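PDB 1LQT: NADPH-ferredoxin reductase FprA from Mycobacterium tuberculosis, which catalyses FAD-dependent electron transfer between NADPH and ferredoxin and may supply electrons to P450 systems. Local coordinates for residues A148-A159 with L313-Y324; L160-P170 with G263-F271. All coordinates share one frame; numbering follows the deposited sequence.

Contact 1. Residues A148-A159 with L313-Y324; sequences ARAVVIGNGNVA and LPAQLVVRSVGY. With ODP (4-oxo-nicotinamide-adenine dinucleotide phosphate), chain I.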
loop_
_atom_site.group_PDB
_atom_site.type_symbol
_atom_site.label_atom_id
_atom_site.label_comp_id
_atom_site.label_asym_id
_atom_site.label_seq_id
_atom_site.Cartn_x
_atom_site.Cartn_y
_atom_site.Cartn_z
ATOM N N ALA A 148 23.165 -8.253 -11.848
ATOM C CA ALA A 148 23.733 -8.527 -10.562
ATOM C C ALA A 148 23.413 -7.563 -9.447
ATOM O O ALA A 148 23.474 -7.958 -8.298
ATOM C CB ALA A 148 25.261 -8.690 -10.680
ATOM N N ARG A 149 23.159 -6.306 -9.756
ATOM C CA ARG A 149 22.916 -5.326 -8.690
ATOM C C ARG A 149 21.605 -4.582 -8.911
ATOM O O ARG A 149 21.335 -4.073 -10.004
ATOM C CB ARG A 149 24.034 -4.293 -8.553
ATOM C CG ARG A 149 23.791 -3.315 -7.407
ATOM C CD ARG A 149 24.899 -2.314 -7.151
ATOM N NE ARG A 149 26.102 -2.976 -6.635
ATOM C CZ ARG A 149 27.249 -3.122 -7.320
ATOM N NH1 ARG A 149 27.419 -2.640 -8.541
ATOM N NH2 ARG A 149 28.254 -3.759 -6.762
ATOM N N ALA A 150 20.824 -4.530 -7.837
ATOM C CA ALA A 150 19.634 -3.689 -7.785
ATOM C C ALA A 150 19.854 -2.612 -6.718
ATOM O O ALA A 150 20.510 -2.853 -5.704
ATOM C CB ALA A 150 18.420 -4.509 -7.445
ATOM N N VAL A 151 19.269 -1.443 -6.948
ATOM C CA VAL A 151 19.303 -0.335 -5.999
ATOM C C VAL A 151 17.870 0.008 -5.646
ATOM O O VAL A 151 17.033 0.159 -6.512
ATOM C CB VAL A 151 20.027 0.841 -6.616
ATOM C CG1 VAL A 151 19.926 2.064 -5.727
ATOM C CG2 VAL A 151 21.504 0.497 -6.854
ATOM N N VAL A 152 17.622 0.126 -4.348
ATOM C CA VAL A 152 16.337 0.523 -3.802
ATOM C C VAL A 152 16.527 1.843 -3.092
ATOM O O VAL A 152 17.363 1.975 -2.211
ATOM C CB VAL A 152 15.784 -0.533 -2.835
ATOM C CG1 VAL A 152 14.444 -0.067 -2.262
ATOM C CG2 VAL A 152 15.615 -1.881 -3.520
ATOM N N ILE A 153 15.747 2.834 -3.490
ATOM C CA ILE A 153 15.802 4.165 -2.871
ATOM C C ILE A 153 14.729 4.256 -1.796
ATOM O O ILE A 153 13.580 3.962 -2.075
ATOM C CB ILE A 153 15.591 5.280 -3.895
ATOM C CG1 ILE A 153 16.492 5.130 -5.118
ATOM C CG2 ILE A 153 15.750 6.637 -3.223
ATOM C CD1 ILE A 153 17.971 5.104 -4.848
ATOM N N GLY A 154 15.110 4.660 -0.589
ATOM C CA GLY A 154 14.182 4.908 0.484
ATOM C C GLY A 154 14.494 4.103 1.727
ATOM O O GLY A 154 15.176 3.084 1.672
ATOM N N ASN A 155 13.977 4.576 2.845
ATOM C CA ASN A 155 14.215 3.984 4.155
ATOM C C ASN A 155 12.924 3.739 4.926
ATOM O O ASN A 155 12.896 3.883 6.140
ATOM C CB ASN A 155 15.182 4.843 4.994
ATOM C CG ASN A 155 16.683 4.598 4.748
ATOM O OD1 ASN A 155 17.458 5.262 5.426
ATOM N ND2 ASN A 155 17.075 3.722 3.836
ATOM N N GLY A 156 11.876 3.323 4.216
ATOM C CA GLY A 156 10.686 2.822 4.855
ATOM C C GLY A 156 10.584 1.319 4.743
ATOM O O GLY A 156 11.386 0.655 4.075
ATOM N N ASN A 157 9.580 0.759 5.400
ATOM C CA ASN A 157 9.448 -0.681 5.385
ATOM C C ASN A 157 9.168 -1.240 3.996
ATOM O O ASN A 157 9.489 -2.394 3.748
ATOM C CB ASN A 157 8.358 -1.127 6.372
ATOM C CG ASN A 157 8.781 -1.008 7.816
ATOM O OD1 ASN A 157 9.937 -1.164 8.166
ATOM N ND2 ASN A 157 7.803 -0.756 8.679
ATOM N N VAL A 158 8.576 -0.469 3.093
ATOM C CA VAL A 158 8.367 -1.018 1.762
ATOM C C VAL A 158 9.716 -1.281 1.074
ATOM O O VAL A 158 9.871 -2.214 0.310
ATOM C CB VAL A 158 7.432 -0.138 0.921
ATOM C CG1 VAL A 158 7.327 -0.670 -0.504
ATOM C CG2 VAL A 158 6.069 -0.064 1.569
ATOM N N ALA A 159 10.725 -0.443 1.352
ATOM C CA ALA A 159 12.051 -0.685 0.805
ATOM C C ALA A 159 12.600 -2.036 1.265
ATOM O O ALA A 159 13.231 -2.745 0.506
ATOM C CB ALA A 159 13.014 0.417 1.200
ATOM N N LEU A 313 27.697 4.012 -9.541
ATOM C CA LEU A 313 27.646 2.600 -9.188
ATOM C C LEU A 313 26.916 1.831 -10.298
ATOM O O LEU A 313 25.833 2.263 -10.686
ATOM C CB LEU A 313 26.840 2.474 -7.901
ATOM C CG LEU A 313 26.722 1.122 -7.238
ATOM C CD1 LEU A 313 28.059 0.628 -6.746
ATOM C CD2 LEU A 313 25.751 1.230 -6.049
ATOM N N PRO A 314 27.451 0.726 -10.825
ATOM C CA PRO A 314 26.677 -0.050 -11.803
ATOM C C PRO A 314 25.428 -0.631 -11.176
ATOM O O PRO A 314 25.479 -1.095 -10.048
ATOM C CB PRO A 314 27.631 -1.167 -12.220
ATOM C CG PRO A 314 28.985 -0.689 -11.752
ATOM C CD PRO A 314 28.772 0.145 -10.547
ATOM N N ALA A 315 24.336 -0.622 -11.904
ATOM C CA ALA A 315 23.094 -1.212 -11.438
ATOM C C ALA A 315 22.220 -1.470 -12.620
ATOM O O ALA A 315 22.251 -0.704 -13.569
ATOM C CB ALA A 315 22.401 -0.312 -10.458
ATOM N N GLN A 316 21.400 -2.517 -12.536
ATOM C CA GLN A 316 20.537 -2.865 -13.668
ATOM C C GLN A 316 19.048 -2.765 -13.335
ATOM O O GLN A 316 18.214 -2.931 -14.212
ATOM C CB GLN A 316 20.895 -4.239 -14.213
ATOM C CG GLN A 316 22.348 -4.360 -14.600
ATOM C CD GLN A 316 23.234 -4.610 -13.401
ATOM O OE1 GLN A 316 22.837 -5.323 -12.489
ATOM N NE2 GLN A 316 24.474 -4.060 -13.424
ATOM N N LEU A 317 18.737 -2.465 -12.081
ATOM C CA LEU A 317 17.368 -2.245 -11.605
ATOM C C LEU A 317 17.443 -1.183 -10.538
ATOM O O LEU A 317 18.266 -1.286 -9.633
ATOM C CB LEU A 317 16.787 -3.518 -11.004
ATOM C CG LEU A 317 15.383 -3.397 -10.406
ATOM C CD1 LEU A 317 14.340 -3.121 -11.456
ATOM C CD2 LEU A 317 15.058 -4.654 -9.606
ATOM N N VAL A 318 16.585 -0.172 -10.632
ATOM C CA VAL A 318 16.423 0.836 -9.597
ATOM C C VAL A 318 14.934 0.837 -9.247
ATOM O O VAL A 318 14.093 1.060 -10.114
ATOM C CB VAL A 318 16.867 2.231 -10.065
ATOM C CG1 VAL A 318 16.540 3.267 -8.990
ATOM C CG2 VAL A 318 18.347 2.240 -10.360
ATOM N N VAL A 319 14.637 0.568 -7.989
ATOM C CA VAL A 319 13.280 0.628 -7.480
ATOM C C VAL A 319 13.209 1.785 -6.495
ATOM O O VAL A 319 13.885 1.796 -5.481
ATOM C CB VAL A 319 12.863 -0.647 -6.759
ATOM C CG1 VAL A 319 11.407 -0.550 -6.305
ATOM C CG2 VAL A 319 13.058 -1.868 -7.647
ATOM N N ARG A 320 12.402 2.783 -6.822
ATOM C CA ARG A 320 12.184 3.897 -5.906
ATOM C C ARG A 320 11.079 3.517 -4.927
ATOM O O ARG A 320 9.948 3.269 -5.327
ATOM C CB ARG A 320 11.893 5.211 -6.626
ATOM C CG ARG A 320 10.618 5.239 -7.459
ATOM C CD ARG A 320 10.391 6.568 -8.135
ATOM N NE ARG A 320 9.213 6.541 -8.978
ATOM C CZ ARG A 320 9.205 6.109 -10.222
ATOM N NH1 ARG A 320 10.278 5.613 -10.826
ATOM N NH2 ARG A 320 8.079 6.165 -10.910
ATOM N N SER A 321 11.421 3.465 -3.650
ATOM C CA SER A 321 10.459 3.228 -2.577
ATOM C C SER A 321 10.395 4.475 -1.722
ATOM O O SER A 321 10.764 4.482 -0.557
ATOM C CB SER A 321 10.810 1.960 -1.793
ATOM O OG SER A 321 9.738 1.636 -0.932
ATOM N N VAL A 322 9.929 5.541 -2.346
ATOM C CA VAL A 322 9.917 6.849 -1.720
ATOM C C VAL A 322 8.514 7.308 -1.404
ATOM O O VAL A 322 8.257 8.502 -1.246
ATOM C CB VAL A 322 10.775 7.880 -2.457
ATOM C CG1 VAL A 322 12.202 7.402 -2.517
ATOM C CG2 VAL A 322 10.260 8.191 -3.869
ATOM N N GLY A 323 7.615 6.348 -1.294
ATOM C CA GLY A 323 6.239 6.577 -0.890
ATOM C C GLY A 323 5.250 6.300 -1.983
ATOM O O GLY A 323 5.515 6.487 -3.166
ATOM N N TYR A 324 4.098 5.819 -1.547
ATOM C CA TYR A 324 2.911 5.740 -2.395
ATOM C C TYR A 324 2.339 7.177 -2.521
ATOM O O TYR A 324 2.770 8.075 -1.825
ATOM C CB TYR A 324 1.893 4.765 -1.805
ATOM C CG TYR A 324 2.221 3.306 -2.084
ATOM C CD1 TYR A 324 3.460 2.729 -1.798
ATOM C CD2 TYR A 324 1.253 2.481 -2.624
ATOM C CE1 TYR A 324 3.721 1.396 -2.101
ATOM C CE2 TYR A 324 1.500 1.130 -2.918
ATOM C CZ TYR A 324 2.729 0.605 -2.673
ATOM O OH TYR A 324 3.035 -0.701 -2.953
HETATM O O1X ODP I . 13.947 11.459 4.485
HETATM P P2B ODP I . 12.605 10.799 4.553
HETATM O O2X ODP I . 12.224 10.309 5.934
HETATM O O3X ODP I . 11.496 11.635 3.935
HETATM O O2B ODP I . 12.804 9.493 3.627
HETATM C C2B ODP I . 11.707 8.764 3.083
HETATM C C3B ODP I . 11.425 7.436 3.747
HETATM O O3B ODP I . 12.643 6.785 4.079
HETATM C C1B ODP I . 12.041 8.344 1.698
HETATM N N9A ODP I . 12.041 9.367 0.682
HETATM C C8A ODP I . 11.014 10.197 0.307
HETATM N N7A ODP I . 11.351 10.970 -0.709
HETATM C C5A ODP I . 12.648 10.642 -1.027
HETATM C C4A ODP I . 13.079 9.646 -0.148
HETATM N N3A ODP I . 14.303 9.062 -0.170
HETATM C C2A ODP I . 15.119 9.541 -1.126
HETATM N N1A ODP I . 14.781 10.500 -2.032
HETATM C C6A ODP I . 13.536 11.062 -1.991
HETATM N N6A ODP I . 13.234 11.951 -2.947
HETATM O O4B ODP I . 11.040 7.388 1.400
HETATM C C4B ODP I . 10.760 6.663 2.607
HETATM C C5B ODP I . 9.274 6.529 2.766
HETATM O O5B ODP I . 9.035 5.663 3.851
HETATM P PA ODP I . 7.553 5.525 4.427
HETATM O O1A ODP I . 7.616 4.656 5.600
HETATM O O2A ODP I . 6.913 6.848 4.576
HETATM O O3 ODP I . 6.783 4.838 3.209
HETATM P PN ODP I . 6.694 3.299 2.684
HETATM O O1N ODP I . 7.988 2.603 2.852
HETATM O O2N ODP I . 6.080 3.433 1.346
HETATM O O5D ODP I . 5.692 2.634 3.702
HETATM C C5D ODP I . 4.321 3.109 3.742
HETATM C C4D ODP I . 3.709 2.691 5.061
HETATM O O4D ODP I . 3.398 1.304 5.092
HETATM C C1D ODP I . 4.002 0.711 6.244
HETATM C C2D ODP I . 5.103 1.617 6.603
HETATM O O2D ODP I . 5.677 1.397 7.840
HETATM C C3D ODP I . 4.620 2.974 6.249
HETATM O O3D ODP I . 3.877 3.476 7.341
HETATM N N1N ODP I . 4.235 -0.680 6.073
HETATM C C2N ODP I . 4.331 -1.469 7.242
HETATM C C3N ODP I . 4.934 -2.679 7.150
HETATM C C7N ODP I . 5.016 -3.424 8.491
HETATM N N7N ODP I . 5.606 -4.590 8.451
HETATM O O7N ODP I . 4.541 -2.862 9.503
HETATM C C4N ODP I . 5.504 -3.189 5.974
HETATM O O99 ODP I . 6.126 -4.292 5.904
HETATM C C5N ODP I . 5.411 -2.335 4.782
HETATM C C6N ODP I . 4.785 -1.072 4.867
HETATM O O HOH W 1 10.398 2.787 1.608
#

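Contact 2. Residues L160-P170 with G263-F271; sequences LDVARILLTDP and GHRRMVFRF. With ODP (4-oxo-nicotinamide-adenine dinucleotide phosphate), chain I.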
loop_
_atom_site.group_PDB
_atom_site.type_symbol
_atom_site.label_atom_id
_atom_site.label_comp_id
_atom_site.label_asym_id
_atom_site.label_seq_id
_atom_site.Cartn_x
_atom_site.Cartn_y
_atom_site.Cartn_z
ATOM N N LEU A 160 12.328 -2.376 2.522
ATOM C CA LEU A 160 12.739 -3.681 3.019
ATOM C C LEU A 160 11.985 -4.785 2.312
ATOM O O LEU A 160 12.595 -5.789 1.962
ATOM C CB LEU A 160 12.510 -3.781 4.510
ATOM C CG LEU A 160 13.256 -2.782 5.362
ATOM C CD1 LEU A 160 12.943 -3.015 6.839
ATOM C CD2 LEU A 160 14.749 -2.839 5.110
ATOM N N ASP A 161 10.682 -4.638 2.113
ATOM C CA ASP A 161 9.923 -5.659 1.405
ATOM C C ASP A 161 10.536 -5.896 0.020
ATOM O O ASP A 161 10.735 -7.034 -0.402
ATOM C CB ASP A 161 8.467 -5.250 1.219
ATOM C CG ASP A 161 7.593 -5.369 2.453
ATOM O OD1 ASP A 161 8.050 -5.847 3.492
ATOM O OD2 ASP A 161 6.395 -5.015 2.358
ATOM N N VAL A 162 10.820 -4.817 -0.711
ATOM C CA VAL A 162 11.371 -4.959 -2.047
ATOM C C VAL A 162 12.679 -5.725 -2.000
ATOM O O VAL A 162 12.912 -6.652 -2.772
ATOM C CB VAL A 162 11.558 -3.595 -2.687
ATOM C CG1 VAL A 162 12.338 -3.662 -3.965
ATOM C CG2 VAL A 162 10.208 -2.914 -2.938
ATOM N N ALA A 163 13.548 -5.343 -1.076
ATOM C CA ALA A 163 14.856 -5.968 -0.988
ATOM C C ALA A 163 14.724 -7.451 -0.612
ATOM O O ALA A 163 15.419 -8.296 -1.151
ATOM C CB ALA A 163 15.690 -5.234 0.011
ATOM N N ARG A 164 13.822 -7.759 0.313
ATOM C CA ARG A 164 13.585 -9.161 0.688
ATOM C C ARG A 164 13.126 -9.988 -0.483
ATOM O O ARG A 164 13.588 -11.104 -0.680
ATOM C CB ARG A 164 12.543 -9.314 1.775
ATOM C CG ARG A 164 12.949 -8.906 3.142
ATOM C CD ARG A 164 12.135 -9.598 4.300
ATOM N NE ARG A 164 10.723 -9.627 3.950
ATOM C CZ ARG A 164 9.956 -8.538 3.879
ATOM N NH1 ARG A 164 10.367 -7.378 4.345
ATOM N NH2 ARG A 164 8.758 -8.680 3.344
ATOM N N ILE A 165 12.164 -9.483 -1.229
ATOM C CA ILE A 165 11.669 -10.277 -2.341
ATOM C C ILE A 165 12.736 -10.487 -3.397
ATOM O O ILE A 165 12.845 -11.570 -3.971
ATOM C CB ILE A 165 10.369 -9.663 -2.887
ATOM C CG1 ILE A 165 9.263 -9.684 -1.796
ATOM C CG2 ILE A 165 9.967 -10.335 -4.151
ATOM C CD1 ILE A 165 8.980 -10.984 -1.167
ATOM N N LEU A 166 13.592 -9.492 -3.607
ATOM C CA LEU A 166 14.667 -9.632 -4.584
ATOM C C LEU A 166 15.746 -10.631 -4.191
ATOM O O LEU A 166 16.412 -11.178 -5.062
ATOM C CB LEU A 166 15.317 -8.267 -4.854
ATOM C CG LEU A 166 14.459 -7.260 -5.633
ATOM C CD1 LEU A 166 15.154 -5.898 -5.592
ATOM C CD2 LEU A 166 14.233 -7.701 -7.070
ATOM N N LEU A 167 15.911 -10.854 -2.892
ATOM C CA LEU A 167 17.035 -11.647 -2.373
ATOM C C LEU A 167 16.675 -12.965 -1.711
ATOM O O LEU A 167 17.522 -13.805 -1.532
ATOM C CB LEU A 167 17.848 -10.829 -1.393
ATOM C CG LEU A 167 18.624 -9.672 -2.017
ATOM C CD1 LEU A 167 19.220 -8.782 -0.959
ATOM C CD2 LEU A 167 19.719 -10.172 -2.906
ATOM N N THR A 168 15.401 -13.175 -1.406
ATOM C CA THR A 168 15.007 -14.400 -0.728
ATOM C C THR A 168 15.149 -15.596 -1.658
ATOM O O THR A 168 14.903 -15.529 -2.855
ATOM C CB THR A 168 13.547 -14.306 -0.256
ATOM O OG1 THR A 168 13.430 -13.314 0.777
ATOM C CG2 THR A 168 13.040 -15.611 0.344
ATOM N N ASP A 169 15.599 -16.699 -1.102
ATOM C CA ASP A 169 15.705 -17.943 -1.854
ATOM C C ASP A 169 14.367 -18.213 -2.531
ATOM O O ASP A 169 13.343 -18.277 -1.855
ATOM C CB ASP A 169 16.023 -19.048 -0.837
ATOM C CG ASP A 169 16.142 -20.427 -1.429
ATOM O OD1 ASP A 169 15.905 -20.634 -2.636
ATOM O OD2 ASP A 169 16.504 -21.383 -0.711
ATOM N N PRO A 170 14.341 -18.334 -3.844
ATOM C CA PRO A 170 13.079 -18.615 -4.526
ATOM C C PRO A 170 12.375 -19.885 -4.046
ATOM O O PRO A 170 11.154 -19.971 -4.165
ATOM C CB PRO A 170 13.482 -18.666 -5.995
ATOM C CG PRO A 170 14.950 -18.917 -5.962
ATOM C CD PRO A 170 15.438 -18.121 -4.800
ATOM N N GLY A 263 30.768 -14.868 -1.224
ATOM C CA GLY A 263 29.944 -15.988 -1.643
ATOM C C GLY A 263 28.478 -15.893 -1.309
ATOM O O GLY A 263 27.707 -16.771 -1.644
ATOM N N HIS A 264 28.066 -14.845 -0.638
ATOM C CA HIS A 264 26.690 -14.701 -0.210
ATOM C C HIS A 264 26.030 -13.594 -0.992
ATOM O O HIS A 264 26.685 -12.717 -1.514
ATOM C CB HIS A 264 26.689 -14.393 1.292
ATOM C CG HIS A 264 27.258 -15.500 2.117
ATOM N ND1 HIS A 264 26.471 -16.327 2.883
ATOM C CD2 HIS A 264 28.530 -15.939 2.269
ATOM C CE1 HIS A 264 27.233 -17.232 3.477
ATOM N NE2 HIS A 264 28.489 -17.019 3.118
ATOM N N ARG A 265 24.718 -13.649 -1.097
ATOM C CA ARG A 265 24.001 -12.506 -1.618
ATOM C C ARG A 265 24.049 -11.419 -0.537
ATOM O O ARG A 265 24.201 -11.729 0.634
ATOM C CB ARG A 265 22.578 -12.886 -2.011
ATOM C CG ARG A 265 22.517 -13.955 -3.126
ATOM C CD ARG A 265 21.045 -14.358 -3.466
ATOM N NE ARG A 265 20.475 -14.987 -2.278
ATOM C CZ ARG A 265 19.277 -15.551 -2.131
ATOM N NH1 ARG A 265 18.392 -15.549 -3.142
ATOM N NH2 ARG A 265 18.963 -16.105 -0.933
ATOM N N ARG A 266 23.950 -10.157 -0.951
ATOM C CA ARG A 266 24.170 -9.031 -0.033
ATOM C C ARG A 266 23.006 -8.035 -0.065
ATOM O O ARG A 266 22.594 -7.630 -1.131
ATOM C CB ARG A 266 25.446 -8.272 -0.427
ATOM C CG ARG A 266 26.738 -9.042 -0.212
ATOM C CD ARG A 266 27.920 -8.479 -1.018
ATOM N NE ARG A 266 28.194 -7.055 -0.810
ATOM C CZ ARG A 266 29.025 -6.544 0.085
ATOM N NH1 ARG A 266 29.636 -7.335 0.937
ATOM N NH2 ARG A 266 29.228 -5.232 0.122
ATOM N N MET A 267 22.581 -7.608 1.122
ATOM C CA MET A 267 21.654 -6.511 1.291
ATOM C C MET A 267 22.427 -5.421 2.003
ATOM O O MET A 267 22.709 -5.547 3.182
ATOM C CB MET A 267 20.444 -6.939 2.104
ATOM C CG MET A 267 19.374 -5.877 2.129
ATOM S SD MET A 267 17.967 -6.307 3.175
ATOM C CE MET A 267 17.287 -7.716 2.306
ATOM N N VAL A 268 22.777 -4.365 1.275
ATOM C CA VAL A 268 23.665 -3.315 1.765
ATOM C C VAL A 268 22.860 -2.069 2.105
ATOM O O VAL A 268 22.029 -1.633 1.306
ATOM C CB VAL A 268 24.690 -2.938 0.657
ATOM C CG1 VAL A 268 25.612 -1.836 1.125
ATOM C CG2 VAL A 268 25.486 -4.137 0.194
ATOM N N PHE A 269 23.109 -1.490 3.274
ATOM C CA PHE A 269 22.473 -0.230 3.664
ATOM C C PHE A 269 23.472 0.909 3.544
ATOM O O PHE A 269 24.521 0.891 4.157
ATOM C CB PHE A 269 21.970 -0.276 5.103
ATOM C CG PHE A 269 20.754 -1.162 5.301
ATOM C CD1 PHE A 269 20.888 -2.523 5.393
ATOM C CD2 PHE A 269 19.501 -0.621 5.383
ATOM C CE1 PHE A 269 19.789 -3.337 5.574
ATOM C CE2 PHE A 269 18.396 -1.415 5.562
ATOM C CZ PHE A 269 18.533 -2.772 5.647
ATOM N N ARG A 270 23.078 1.918 2.766
ATOM C CA ARG A 270 23.823 3.172 2.619
ATOM C C ARG A 270 22.910 4.310 3.063
ATOM O O ARG A 270 21.800 4.420 2.579
ATOM C CB ARG A 270 24.192 3.382 1.160
ATOM C CG ARG A 270 25.305 2.484 0.664
ATOM C CD ARG A 270 26.691 2.940 1.024
ATOM N NE ARG A 270 27.007 4.278 0.542
ATOM C CZ ARG A 270 27.428 4.612 -0.683
ATOM N NH1 ARG A 270 27.650 3.724 -1.631
ATOM N NH2 ARG A 270 27.695 5.871 -0.940
ATOM N N PHE A 271 23.353 5.105 4.010
ATOM C CA PHE A 271 22.620 6.249 4.487
ATOM C C PHE A 271 23.290 7.521 3.970
ATOM O O PHE A 271 24.340 7.498 3.351
ATOM C CB PHE A 271 22.518 6.249 6.003
ATOM C CG PHE A 271 21.818 5.038 6.551
ATOM C CD1 PHE A 271 20.440 5.023 6.712
ATOM C CD2 PHE A 271 22.515 3.901 6.874
ATOM C CE1 PHE A 271 19.800 3.920 7.216
ATOM C CE2 PHE A 271 21.872 2.796 7.374
ATOM C CZ PHE A 271 20.503 2.801 7.551
HETATM O O1X ODP I . 13.947 11.459 4.485
HETATM P P2B ODP I . 12.605 10.799 4.553
HETATM O O2X ODP I . 12.224 10.309 5.934
HETATM O O3X ODP I . 11.496 11.635 3.935
HETATM O O2B ODP I . 12.804 9.493 3.627
HETATM C C2B ODP I . 11.707 8.764 3.083
HETATM C C3B ODP I . 11.425 7.436 3.747
HETATM O O3B ODP I . 12.643 6.785 4.079
HETATM C C1B ODP I . 12.041 8.344 1.698
HETATM N N9A ODP I . 12.041 9.367 0.682
HETATM C C8A ODP I . 11.014 10.197 0.307
HETATM N N7A ODP I . 11.351 10.970 -0.709
HETATM C C5A ODP I . 12.648 10.642 -1.027
HETATM C C4A ODP I . 13.079 9.646 -0.148
HETATM N N3A ODP I . 14.303 9.062 -0.170
HETATM C C2A ODP I . 15.119 9.541 -1.126
HETATM N N1A ODP I . 14.781 10.500 -2.032
HETATM C C6A ODP I . 13.536 11.062 -1.991
HETATM N N6A ODP I . 13.234 11.951 -2.947
HETATM O O4B ODP I . 11.040 7.388 1.400
HETATM C C4B ODP I . 10.760 6.663 2.607
HETATM C C5B ODP I . 9.274 6.529 2.766
HETATM O O5B ODP I . 9.035 5.663 3.851
HETATM P PA ODP I . 7.553 5.525 4.427
HETATM O O1A ODP I . 7.616 4.656 5.600
HETATM O O2A ODP I . 6.913 6.848 4.576
HETATM O O3 ODP I . 6.783 4.838 3.209
HETATM P PN ODP I . 6.694 3.299 2.684
HETATM O O1N ODP I . 7.988 2.603 2.852
HETATM O O2N ODP I . 6.080 3.433 1.346
HETATM O O5D ODP I . 5.692 2.634 3.702
HETATM C C5D ODP I . 4.321 3.109 3.742
HETATM C C4D ODP I . 3.709 2.691 5.061
HETATM O O4D ODP I . 3.398 1.304 5.092
HETATM C C1D ODP I . 4.002 0.711 6.244
HETATM C C2D ODP I . 5.103 1.617 6.603
HETATM O O2D ODP I . 5.677 1.397 7.840
HETATM C C3D ODP I . 4.620 2.974 6.249
HETATM O O3D ODP I . 3.877 3.476 7.341
HETATM N N1N ODP I . 4.235 -0.680 6.073
HETATM C C2N ODP I . 4.331 -1.469 7.242
HETATM C C3N ODP I . 4.934 -2.679 7.150
HETATM C C7N ODP I . 5.016 -3.424 8.491
HETATM N N7N ODP I . 5.606 -4.590 8.451
HETATM O O7N ODP I . 4.541 -2.862 9.503
HETATM C C4N ODP I . 5.504 -3.189 5.974
HETATM O O99 ODP I . 6.126 -4.292 5.904
HETATM C C5N ODP I . 5.411 -2.335 4.782
HETATM C C6N ODP I . 4.785 -1.072 4.867
HETATM O O HOH W 2 18.689 -13.138 -5.655
#

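Contact 1. Residues A148-A159 with L313-Y324
R149 meets L313 with a face and P314 with an edge of its guanidinium group. With CG anti to the backbone N (chi1 -178°) and the chain bent at chi3, NH1 gives P314 O a 2.9 Å bond in the guanidinium plane. The L313 side chain crosses that of R149 at about a right angle and lays CD1 over one guanidinium face, while R149 NE pairs with E193. Q316 bends at chi2 (80°) to bring OE1 to R149 N at 2.9 Å, and its own N binds R149 O, so one glutamine serves both backbone polar groups. Beyond it a parallel ladder runs from V151 N–L317 O to S321 N–I153 O. Apolar residues, mostly beta-branched valines and small alanines, suit this buried sheet: V151 CG2 touches A315 CB at 3.8 Å, and A150 CB lies 4.0 Å from L317 CD2.

At the C-terminal ends I153 and V322 lie side by side, pointing the same way, I153 CG2 3.7 Å from V322 CG1. Both meet the adenine of the nucleotide, V322 CG1 lying 3.4 Å from C4A. G154, G156 and A159 fit the GxGxxA pattern of a Rossmann-type strand-turn-helix; G156, lacking a side chain, allows O1N close approach, and V158 N binds that oxygen at 3.1 Å. A water links O1N to S321 O and OG. Strand 149-153 lies between strands 317-320 and 193-197; helix 157-167 packs V162 and L166 on one face, and helix 125-132 flanks V158, S321 and Y324.

Contact 2. Residues L160-P170 with G263-F271
M267 folds its methyl against A163, with CE 3.7 Å from A163 CB. The chain runs extended from the strand (chi1 -172°) and turns at chi3 (-65°), which brings the terminal methyl down onto the helix; alanine, with its single methyl, lets so long a side chain lie close to the helix backbone. One turn later L167 crosses M267 obliquely. Its CD1 branch rests 3.8 Å from M267 CB and 3.6 Å from R266 O, while CD2 faces R265 CB at 4.0 Å, the side chains of L167 and R265 running past each other in opposite directions. Towards the other end of the strand, L160 meets F269 at the ring edge, CD2 lying 3.8 Å from CZ.

Behind this apolar layer, polar groups close the helix end and orient its charged side chains. T168 OG1 turns back to R164 O at 2.7 Å, an acceptor also used by the amides of L167 and T168, so the last turn is closed three times over. D169 caps D171 N of the next helix. On the cofactor side R164 grips D161 OD1 end-on with NH1 and NH2, both at 2.9 Å, and its NE pairs with D56; D161 OD1 comes within 3.5 Å of O99 on the modified nicotinamide ring. Helix 160-167 runs nearly antiparallel to strand 265-270, which lies between strands 193-197 and 221-224. I196 and V194 of strand 193-197 continue the floor beneath A163 and L167, and helix 125-132 meets V162 and L166.

Overall arrangement
Both contacts are largely buried and belong to the Rossmann-like domain that binds the NADP derivative, contact 1 within its parallel sheet and contact 2 on the sheet's face; helix 157-167 serves both. Contact 1 joins neighbouring strands, so backbone hydrogen bonds dominate, with its outer end partly exposed and its other end lining the nucleotide site. Contact 2 lays the helix along a more distant strand and relies on apolar side-chain packing, with direct polar bonds mainly inside segment 160-170 or to outside residues. V162 and L166, turned from contact 2, pack on V152, V319 and A150 of contact 1, while N155 touches F271. The glycine-rich turn of contact 1 thus leads directly into the helix that contact 2 seats.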